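Local atomic coordinates of major capsid protein (Faustovirus, PDB entry 5J7O), a protein that is the major capsid protein of a large double-stranded DNA virus, a double jelly-roll whose trimers probably serve as the capsomers of its shell. Residues B[468-472]-B[563-567]. Coordinates in Å, arbitrary orientation, origin at the centre of the assembly. Residue numbers count along the deposited sequence, not the author numbering.
Sequences WHHLT and DKGAL
Two irregular loops meet in the buried interior: 468-472, leaving helix 464-467 for strand 473-490, and a second loop, 563-567, a type I beta turn from D563 to A566 that leads into strand 567-570. L471 and G565 come closest in backbone, CA to CA 4.7 Å; the CA atoms of H470 and D563 are 6.6 Å apart, and 257 Å² is buried in all. D563, chi1 t, reaches across with its carboxylate. D563 OD2 accepts a hydrogen bond from L471 N at 2.9 Å and is also salt-bridged to K211 of helix 203-212, which in turn bonds the carbonyl oxygen of H469. D563 OD1 turns back to take G565 N at 3.0 Å, closing an Asx turn; the hydrogen bond of the beta turn, A566 N to D563 O at 3.3 Å, is weak. A water donates to D563 OD1 (2.8 Å), accepts from T472 OG1 (2.6 Å) and bonds H470 ND1 (2.7 Å). L471, in the m,t rotamer, lays CD1 3.4 Å from G565 O and 4.0 Å from A566 CB; it also packs on M208, and A566 on F212, both of helix 203-212. T472, chi1 p, sets CG2 3.3 Å from G565 N, and an ideal CB on G565 would clash with this methyl and with L471 O. A second water donates to L471 O (3.0 Å) and G565 O (2.8 Å). Beyond the turn, L567 pairs with L449. An Asx turn superposed on a type I beta turn, its aspartate also holding a neighbouring loop through the other carboxylate oxygen, here links two connecting loops of a double jelly-roll capsid protein.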
loop_
_atom_site.group_PDB
_atom_site.type_symbol
_atom_site.label_atom_id
_atom_site.label_comp_id
_atom_site.label_asym_id
_atom_site.label_seq_id
_atom_site.Cartn_x
_atom_site.Cartn_y
_atom_site.Cartn_z
ATOM N N TRP B 468 5.283 -21.280 -6.343
ATOM C CA TRP B 468 6.587 -21.851 -6.015
ATOM C C TRP B 468 7.211 -21.194 -4.787
ATOM O O TRP B 468 7.913 -21.861 -4.019
ATOM C CB TRP B 468 7.529 -21.749 -7.216
ATOM C CG TRP B 468 8.093 -20.384 -7.441
ATOM C CD1 TRP B 468 7.562 -19.392 -8.211
ATOM C CD2 TRP B 468 9.307 -19.860 -6.894
ATOM N NE1 TRP B 468 8.368 -18.281 -8.176
ATOM C CE2 TRP B 468 9.447 -18.542 -7.373
ATOM C CE3 TRP B 468 10.289 -20.375 -6.043
ATOM C CZ2 TRP B 468 10.527 -17.734 -7.029
ATOM C CZ3 TRP B 468 11.362 -19.573 -5.704
ATOM C CH2 TRP B 468 11.473 -18.267 -6.197
ATOM N N HIS B 469 6.969 -19.900 -4.578
ATOM C CA HIS B 469 7.527 -19.210 -3.423
ATOM C C HIS B 469 6.576 -19.166 -2.232
ATOM O O HIS B 469 6.987 -18.745 -1.146
ATOM C CB HIS B 469 7.945 -17.782 -3.806
ATOM C CG HIS B 469 6.811 -16.918 -4.262
ATOM N ND1 HIS B 469 6.030 -16.191 -3.390
ATOM C CD2 HIS B 469 6.330 -16.661 -5.501
ATOM C CE1 HIS B 469 5.116 -15.524 -4.072
ATOM N NE2 HIS B 469 5.276 -15.792 -5.355
ATOM N N HIS B 470 5.331 -19.601 -2.400
ATOM C CA HIS B 470 4.400 -19.637 -1.282
ATOM C C HIS B 470 4.720 -20.802 -0.353
ATOM O O HIS B 470 5.063 -21.900 -0.800
ATOM C CB HIS B 470 2.966 -19.753 -1.790
ATOM C CG HIS B 470 2.422 -18.480 -2.362
ATOM N ND1 HIS B 470 1.705 -17.576 -1.609
ATOM C CD2 HIS B 470 2.485 -17.964 -3.612
ATOM C CE1 HIS B 470 1.348 -16.557 -2.371
ATOM N NE2 HIS B 470 1.809 -16.768 -3.591
ATOM N N LEU B 471 4.599 -20.557 0.950
ATOM C CA LEU B 471 4.881 -21.563 1.965
ATOM C C LEU B 471 3.621 -22.238 2.494
ATOM O O LEU B 471 3.696 -22.974 3.484
ATOM C CB LEU B 471 5.669 -20.940 3.119
ATOM C CG LEU B 471 7.013 -20.314 2.739
ATOM C CD1 LEU B 471 7.728 -19.770 3.967
ATOM C CD2 LEU B 471 7.888 -21.323 2.006
ATOM N N THR B 472 2.474 -22.006 1.867
ATOM C CA THR B 472 1.219 -22.651 2.229
ATOM C C THR B 472 0.662 -23.401 1.025
ATOM O O THR B 472 1.234 -23.393 -0.068
ATOM C CB THR B 472 0.188 -21.635 2.731
ATOM O OG1 THR B 472 -0.135 -20.716 1.680
ATOM C CG2 THR B 472 0.722 -20.869 3.920
ATOM N N ASP B 563 3.114 -13.730 3.451
ATOM C CA ASP B 563 2.949 -15.172 3.318
ATOM C C ASP B 563 2.518 -15.775 4.649
ATOM O O ASP B 563 3.210 -15.629 5.662
ATOM C CB ASP B 563 4.260 -15.800 2.840
ATOM C CG ASP B 563 4.096 -17.240 2.374
ATOM O OD1 ASP B 563 3.158 -17.926 2.831
ATOM O OD2 ASP B 563 4.918 -17.690 1.549
ATOM N N LYS B 564 1.372 -16.461 4.643
ATOM C CA LYS B 564 0.819 -17.021 5.870
ATOM C C LYS B 564 1.622 -18.197 6.411
ATOM O O LYS B 564 1.399 -18.598 7.559
ATOM C CB LYS B 564 -0.631 -17.453 5.648
ATOM C CG LYS B 564 -1.657 -16.389 6.002
ATOM C CD LYS B 564 -3.057 -16.979 6.052
ATOM C CE LYS B 564 -4.039 -16.022 6.704
ATOM N NZ LYS B 564 -5.378 -16.650 6.886
ATOM N N GLY B 565 2.537 -18.759 5.628
ATOM C CA GLY B 565 3.358 -19.867 6.065
ATOM C C GLY B 565 4.783 -19.511 6.416
ATOM O O GLY B 565 5.604 -20.419 6.597
ATOM N N ALA B 566 5.110 -18.226 6.520
ATOM C CA ALA B 566 6.465 -17.786 6.820
ATOM C C ALA B 566 6.600 -17.562 8.321
ATOM O O ALA B 566 5.931 -16.692 8.888
ATOM C CB ALA B 566 6.801 -16.510 6.049
ATOM N N LEU B 567 7.471 -18.338 8.959
ATOM C CA LEU B 567 7.681 -18.259 10.397
ATOM C C LEU B 567 9.114 -17.838 10.693
ATOM O O LEU B 567 10.046 -18.176 9.956
ATOM C CB LEU B 567 7.368 -19.596 11.084
ATOM C CG LEU B 567 5.890 -19.888 11.370
ATOM C CD1 LEU B 567 5.105 -20.171 10.095
ATOM C CD2 LEU B 567 5.753 -21.039 12.348
HETATM O O HOH W 1 1.378 -18.738 0.850
HETATM O O HOH W 2 4.715 -23.022 6.254
#